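Local coordinates for S.cerevisiae chromosome XVI reading frame ORF YPL253c (Saccharomyces cerevisiae, PDB 2O0A), which recruits the minus-end-directed motor Kar3 to microtubules and the spindle pole body, and carries a kinesin-like motor domain that lacks a nucleotide-binding site, at residues Asn93-Leu107 with Thr262-Asn275. Residues are numbered along the deposited sequence; the frame is centred on the assembly and turned at random.
Sequences NFNLISLSTTPHGSL and TKSFFLLNLNDSKN. With EDO (1,2-ethanediol), chain B.
Asn95 and Phe265 meet at one end of two parallel strands, 94-99 and 265-270: OD1 of Asn95 takes the amide N of Phe265 at 3.2 Å from above its carbonyl plane. Its ND2 gives one bond to Thr262 OG1, which also bonds Leu258 O, and a straighter one, in the amide plane, to Ser264 OG (2.9 Å). With CG between the backbone N and carbonyl carbon (chi1 71°), the amide turns toward residues 262-265, and three bonds fix its rotation; an alanine here would probably leave the Phe265 N-H and both hydroxyls without this mate.

Packing is tight in mid-strand. Ile97, slim and beta-branched, lays CD1 off-centre against the Phe266 ring, 4.2 Å from its centroid, while on the other face of the sheet Leu96 CD1 reaches Phe265 CD2 at 3.5 Å. Beyond Leu99, whose O accepts both N and ND2 of Asn269, the strands part into a wetter end of small polar residues. There Thr101 OG1 donates to Asp272 OD2 (2.7 Å), Asn271 ND2 to Thr102 OG1, and two waters join Thr101 to the Asn269 carbonyl, one also reaching Asn271 OD1; 1,2-ethanediol, probably from crystallisation, bonds Asn269 OD1 through O1.

These are central strands of the kinesin-like motor fold, flanked by strands 27-32 and 221-228. Helix 72-89 packs on Leu96, and helix 276-289 on Phe266 and Leu268 across the sheet.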
loop_
_atom_site.group_PDB
_atom_site.type_symbol
_atom_site.label_atom_id
_atom_site.label_comp_id
_atom_site.label_asym_id
_atom_site.label_seq_id
_atom_site.Cartn_x
_atom_site.Cartn_y
_atom_site.Cartn_z
ATOM N N ASN A 93 5.905 -10.904 7.474
ATOM C CA ASN A 93 4.733 -10.678 6.617
ATOM C C ASN A 93 4.326 -9.223 6.717
ATOM O O ASN A 93 4.387 -8.621 7.808
ATOM C CB ASN A 93 3.585 -11.591 7.037
ATOM C CG ASN A 93 3.954 -13.044 6.935
ATOM O OD1 ASN A 93 4.789 -13.451 6.105
ATOM N ND2 ASN A 93 3.349 -13.845 7.807
ATOM N N PHE A 94 3.951 -8.636 5.585
ATOM C CA PHE A 94 3.817 -7.193 5.537
ATOM C C PHE A 94 2.802 -6.732 4.516
ATOM O O PHE A 94 2.281 -7.516 3.747
ATOM C CB PHE A 94 5.178 -6.505 5.337
ATOM C CG PHE A 94 5.848 -6.745 3.991
ATOM C CD1 PHE A 94 6.075 -5.675 3.136
ATOM C CD2 PHE A 94 6.313 -8.023 3.609
ATOM C CE1 PHE A 94 6.721 -5.841 1.914
ATOM C CE2 PHE A 94 6.983 -8.209 2.394
ATOM C CZ PHE A 94 7.183 -7.109 1.534
ATOM N N ASN A 95 2.529 -5.436 4.520
ATOM C CA ASN A 95 1.492 -4.924 3.634
ATOM C C ASN A 95 1.771 -3.537 3.113
ATOM O O ASN A 95 2.658 -2.822 3.602
ATOM C CB ASN A 95 0.106 -5.003 4.306
ATOM C CG ASN A 95 -0.074 -4.004 5.427
ATOM O OD1 ASN A 95 0.044 -2.790 5.235
ATOM N ND2 ASN A 95 -0.400 -4.509 6.625
ATOM N N LEU A 96 1.010 -3.191 2.072
ATOM C CA LEU A 96 0.900 -1.831 1.579
ATOM C C LEU A 96 -0.588 -1.575 1.431
ATOM O O LEU A 96 -1.265 -2.241 0.652
ATOM C CB LEU A 96 1.630 -1.698 0.233
ATOM C CG LEU A 96 1.459 -0.391 -0.540
ATOM C CD1 LEU A 96 1.811 0.810 0.326
ATOM C CD2 LEU A 96 2.269 -0.390 -1.853
ATOM N N ILE A 97 -1.106 -0.641 2.226
ATOM C CA ILE A 97 -2.533 -0.318 2.211
ATOM C C ILE A 97 -2.682 1.047 1.550
ATOM O O ILE A 97 -2.278 2.059 2.127
ATOM C CB ILE A 97 -3.125 -0.340 3.638
ATOM C CG1 ILE A 97 -3.023 -1.761 4.193
ATOM C CG2 ILE A 97 -4.610 0.146 3.618
ATOM C CD1 ILE A 97 -3.247 -1.882 5.696
ATOM N N SER A 98 -3.225 1.044 0.326
ATOM C CA SER A 98 -3.276 2.234 -0.508
ATOM C C SER A 98 -4.705 2.784 -0.574
ATOM O O SER A 98 -5.621 2.063 -0.969
ATOM C CB SER A 98 -2.740 1.922 -1.908
ATOM O OG SER A 98 -2.769 3.089 -2.726
ATOM N N LEU A 99 -4.861 4.045 -0.162
ATOM C CA LEU A 99 -6.147 4.754 -0.214
ATOM C C LEU A 99 -6.122 5.749 -1.356
ATOM O O LEU A 99 -5.195 6.569 -1.475
ATOM C CB LEU A 99 -6.377 5.505 1.107
ATOM C CG LEU A 99 -6.868 4.702 2.316
ATOM C CD1 LEU A 99 -5.910 3.616 2.733
ATOM C CD2 LEU A 99 -7.155 5.624 3.496
ATOM N N SER A 100 -7.145 5.674 -2.194
ATOM C CA SER A 100 -7.252 6.518 -3.391
ATOM C C SER A 100 -8.708 6.879 -3.552
ATOM O O SER A 100 -9.569 6.154 -3.076
ATOM C CB SER A 100 -6.804 5.748 -4.618
ATOM O OG SER A 100 -5.388 5.502 -4.604
ATOM N N THR A 101 -8.994 7.992 -4.225
ATOM C CA THR A 101 -10.399 8.331 -4.503
ATOM C C THR A 101 -10.710 8.321 -6.004
ATOM O O THR A 101 -11.840 8.635 -6.425
ATOM C CB THR A 101 -10.809 9.695 -3.883
ATOM O OG1 THR A 101 -9.928 10.714 -4.370
ATOM C CG2 THR A 101 -10.760 9.639 -2.355
ATOM N N THR A 102 -9.706 7.971 -6.802
ATOM C CA THR A 102 -9.838 7.834 -8.248
ATOM C C THR A 102 -9.171 6.528 -8.673
ATOM O O THR A 102 -8.372 5.972 -7.911
ATOM C CB THR A 102 -9.175 9.004 -8.992
ATOM O OG1 THR A 102 -7.788 9.099 -8.626
ATOM C CG2 THR A 102 -9.877 10.316 -8.676
ATOM N N PRO A 103 -9.512 6.020 -9.871
ATOM C CA PRO A 103 -8.858 4.816 -10.387
ATOM C C PRO A 103 -7.341 4.929 -10.319
ATOM O O PRO A 103 -6.763 5.936 -10.762
ATOM C CB PRO A 103 -9.330 4.770 -11.841
ATOM C CG PRO A 103 -10.679 5.394 -11.794
ATOM C CD PRO A 103 -10.550 6.518 -10.797
ATOM N N HIS A 104 -6.700 3.907 -9.746
ATOM C CA HIS A 104 -5.251 3.905 -9.599
ATOM C C HIS A 104 -4.573 2.609 -10.077
ATOM O O HIS A 104 -3.660 2.056 -9.410
ATOM C CB HIS A 104 -4.884 4.197 -8.145
ATOM C CG HIS A 104 -4.733 5.659 -7.841
ATOM N ND1 HIS A 104 -3.515 6.239 -7.555
ATOM C CD2 HIS A 104 -5.645 6.660 -7.794
ATOM C CE1 HIS A 104 -3.685 7.534 -7.344
ATOM N NE2 HIS A 104 -4.968 7.816 -7.477
ATOM N N GLY A 105 -4.976 2.122 -11.248
ATOM C CA GLY A 105 -4.336 0.938 -11.830
ATOM C C GLY A 105 -2.848 1.084 -12.094
ATOM O O GLY A 105 -2.099 0.100 -12.029
ATOM N N SER A 106 -2.397 2.301 -12.394
ATOM C CA SER A 106 -0.986 2.519 -12.684
ATOM C C SER A 106 -0.095 2.189 -11.480
ATOM O O SER A 106 1.038 1.717 -11.643
ATOM C CB SER A 106 -0.735 3.961 -13.156
ATOM O OG SER A 106 -1.044 4.864 -12.121
ATOM N N LEU A 107 -0.607 2.437 -10.273
ATOM C CA LEU A 107 0.150 2.122 -9.054
ATOM C C LEU A 107 0.310 0.615 -8.903
ATOM O O LEU A 107 1.400 0.114 -8.571
ATOM C CB LEU A 107 -0.520 2.720 -7.811
ATOM C CG LEU A 107 0.330 2.626 -6.544
ATOM C CD1 LEU A 107 1.540 3.615 -6.586
ATOM C CD2 LEU A 107 -0.522 2.875 -5.310
ATOM N N THR A 262 0.549 -8.165 10.699
ATOM C CA THR A 262 1.578 -7.925 9.677
ATOM C C THR A 262 2.137 -6.521 9.860
ATOM O O THR A 262 1.514 -5.688 10.536
ATOM C CB THR A 262 1.047 -8.126 8.207
ATOM O OG1 THR A 262 0.107 -7.095 7.878
ATOM C CG2 THR A 262 0.355 -9.460 8.038
ATOM N N LYS A 263 3.314 -6.266 9.287
ATOM C CA LYS A 263 3.871 -4.924 9.251
ATOM C C LYS A 263 3.077 -4.130 8.225
ATOM O O LYS A 263 2.780 -4.644 7.156
ATOM C CB LYS A 263 5.340 -4.926 8.822
ATOM C CG LYS A 263 6.295 -5.658 9.751
ATOM C CD LYS A 263 6.543 -4.858 11.009
ATOM C CE LYS A 263 7.564 -3.758 10.806
ATOM N NZ LYS A 263 7.791 -3.005 12.087
ATOM N N SER A 264 2.751 -2.886 8.567
ATOM C CA SER A 264 1.904 -2.039 7.706
ATOM C C SER A 264 2.588 -0.803 7.131
ATOM O O SER A 264 3.499 -0.208 7.715
ATOM C CB SER A 264 0.639 -1.572 8.454
ATOM O OG SER A 264 -0.169 -2.650 8.885
ATOM N N PHE A 265 2.096 -0.398 5.967
ATOM C CA PHE A 265 2.531 0.839 5.334
ATOM C C PHE A 265 1.283 1.441 4.713
ATOM O O PHE A 265 0.760 0.903 3.728
ATOM C CB PHE A 265 3.563 0.487 4.247
ATOM C CG PHE A 265 4.251 1.670 3.584
ATOM C CD1 PHE A 265 5.644 1.794 3.663
ATOM C CD2 PHE A 265 3.540 2.596 2.794
ATOM C CE1 PHE A 265 6.328 2.834 3.009
ATOM C CE2 PHE A 265 4.216 3.649 2.153
ATOM C CZ PHE A 265 5.615 3.761 2.257
ATOM N N PHE A 266 0.792 2.549 5.274
ATOM C CA PHE A 266 -0.376 3.218 4.689
ATOM C C PHE A 266 0.083 4.268 3.697
ATOM O O PHE A 266 0.971 5.066 3.990
ATOM C CB PHE A 266 -1.235 3.860 5.785
ATOM C CG PHE A 266 -2.020 2.866 6.596
ATOM C CD1 PHE A 266 -3.343 2.571 6.264
ATOM C CD2 PHE A 266 -1.430 2.196 7.678
ATOM C CE1 PHE A 266 -4.076 1.640 7.027
ATOM C CE2 PHE A 266 -2.168 1.262 8.434
ATOM C CZ PHE A 266 -3.479 0.993 8.107
ATOM N N LEU A 267 -0.551 4.266 2.530
ATOM C CA LEU A 267 -0.250 5.199 1.466
ATOM C C LEU A 267 -1.534 5.957 1.122
ATOM O O LEU A 267 -2.528 5.348 0.726
ATOM C CB LEU A 267 0.281 4.451 0.230
ATOM C CG LEU A 267 0.668 5.360 -0.937
ATOM C CD1 LEU A 267 1.811 6.317 -0.570
ATOM C CD2 LEU A 267 1.033 4.530 -2.192
ATOM N N LEU A 268 -1.515 7.272 1.320
ATOM C CA LEU A 268 -2.696 8.087 1.032
ATOM C C LEU A 268 -2.447 8.879 -0.231
ATOM O O LEU A 268 -1.567 9.727 -0.277
ATOM C CB LEU A 268 -3.057 8.986 2.223
ATOM C CG LEU A 268 -3.906 8.225 3.262
ATOM C CD1 LEU A 268 -3.133 7.096 3.945
ATOM C CD2 LEU A 268 -4.430 9.169 4.311
ATOM N N ASN A 269 -3.208 8.564 -1.269
ATOM C CA ASN A 269 -3.029 9.207 -2.569
ATOM C C ASN A 269 -3.967 10.392 -2.671
ATOM O O ASN A 269 -5.183 10.216 -2.791
ATOM C CB ASN A 269 -3.272 8.211 -3.709
ATOM C CG ASN A 269 -2.276 7.073 -3.692
ATOM O OD1 ASN A 269 -1.131 7.219 -4.146
ATOM N ND2 ASN A 269 -2.702 5.916 -3.168
ATOM N N LEU A 270 -3.394 11.591 -2.629
ATOM C CA LEU A 270 -4.184 12.817 -2.549
ATOM C C LEU A 270 -4.116 13.546 -3.879
ATOM O O LEU A 270 -3.096 14.126 -4.234
ATOM C CB LEU A 270 -3.693 13.707 -1.398
ATOM C CG LEU A 270 -3.497 13.116 0.006
ATOM C CD1 LEU A 270 -3.056 14.212 0.957
ATOM C CD2 LEU A 270 -4.759 12.406 0.540
ATOM N N ASN A 271 -5.211 13.496 -4.626
ATOM C CA ASN A 271 -5.240 14.085 -5.956
ATOM C C ASN A 271 -6.614 14.638 -6.270
ATOM O O ASN A 271 -6.959 14.837 -7.429
ATOM C CB ASN A 271 -4.852 13.027 -6.993
ATOM C CG ASN A 271 -5.940 11.989 -7.199
ATOM O OD1 ASN A 271 -6.779 11.762 -6.318
ATOM N ND2 ASN A 271 -5.948 11.366 -8.374
ATOM N N ASP A 272 -7.386 14.884 -5.220
ATOM C CA ASP A 272 -8.821 15.096 -5.330
ATOM C C ASP A 272 -9.247 16.125 -4.283
ATOM O O ASP A 272 -9.395 15.807 -3.101
ATOM C CB ASP A 272 -9.495 13.747 -5.071
ATOM C CG ASP A 272 -10.978 13.755 -5.330
ATOM O OD1 ASP A 272 -11.502 14.704 -5.956
ATOM O OD2 ASP A 272 -11.621 12.771 -4.903
ATOM N N SER A 273 -9.460 17.366 -4.711
ATOM C CA SER A 273 -9.797 18.416 -3.759
ATOM C C SER A 273 -11.028 18.145 -2.890
ATOM O O SER A 273 -11.013 18.413 -1.695
ATOM C CB SER A 273 -9.935 19.755 -4.473
ATOM O OG SER A 273 -8.662 20.178 -4.912
ATOM N N LYS A 274 -12.087 17.601 -3.483
ATOM C CA LYS A 274 -13.335 17.412 -2.734
ATOM C C LYS A 274 -13.187 16.418 -1.581
ATOM O O LYS A 274 -13.840 16.556 -0.562
ATOM C CB LYS A 274 -14.508 17.055 -3.652
ATOM C CG LYS A 274 -14.425 15.708 -4.321
ATOM C CD LYS A 274 -15.726 15.418 -5.050
ATOM C CE LYS A 274 -15.963 13.931 -5.178
ATOM N NZ LYS A 274 -17.419 13.619 -5.298
ATOM N N ASN A 275 -12.263 15.470 -1.727
ATOM C CA ASN A 275 -12.075 14.429 -0.719
ATOM C C ASN A 275 -10.857 14.575 0.190
ATOM O O ASN A 275 -10.687 13.794 1.125
ATOM C CB ASN A 275 -12.079 13.048 -1.385
ATOM C CG ASN A 275 -13.400 12.738 -2.068
ATOM O OD1 ASN A 275 -13.429 12.176 -3.161
ATOM N ND2 ASN A 275 -14.500 13.118 -1.427
HETATM C C1 EDO B . -0.605 9.940 -6.222
HETATM O O1 EDO B . -0.779 8.628 -6.754
HETATM C C2 EDO B . -1.889 10.743 -6.459
HETATM O O2 EDO B . -2.603 10.163 -7.567
HETATM O O HOH W 1 -6.702 9.358 -5.239
HETATM O O HOH W 2 -7.535 11.516 -3.062
#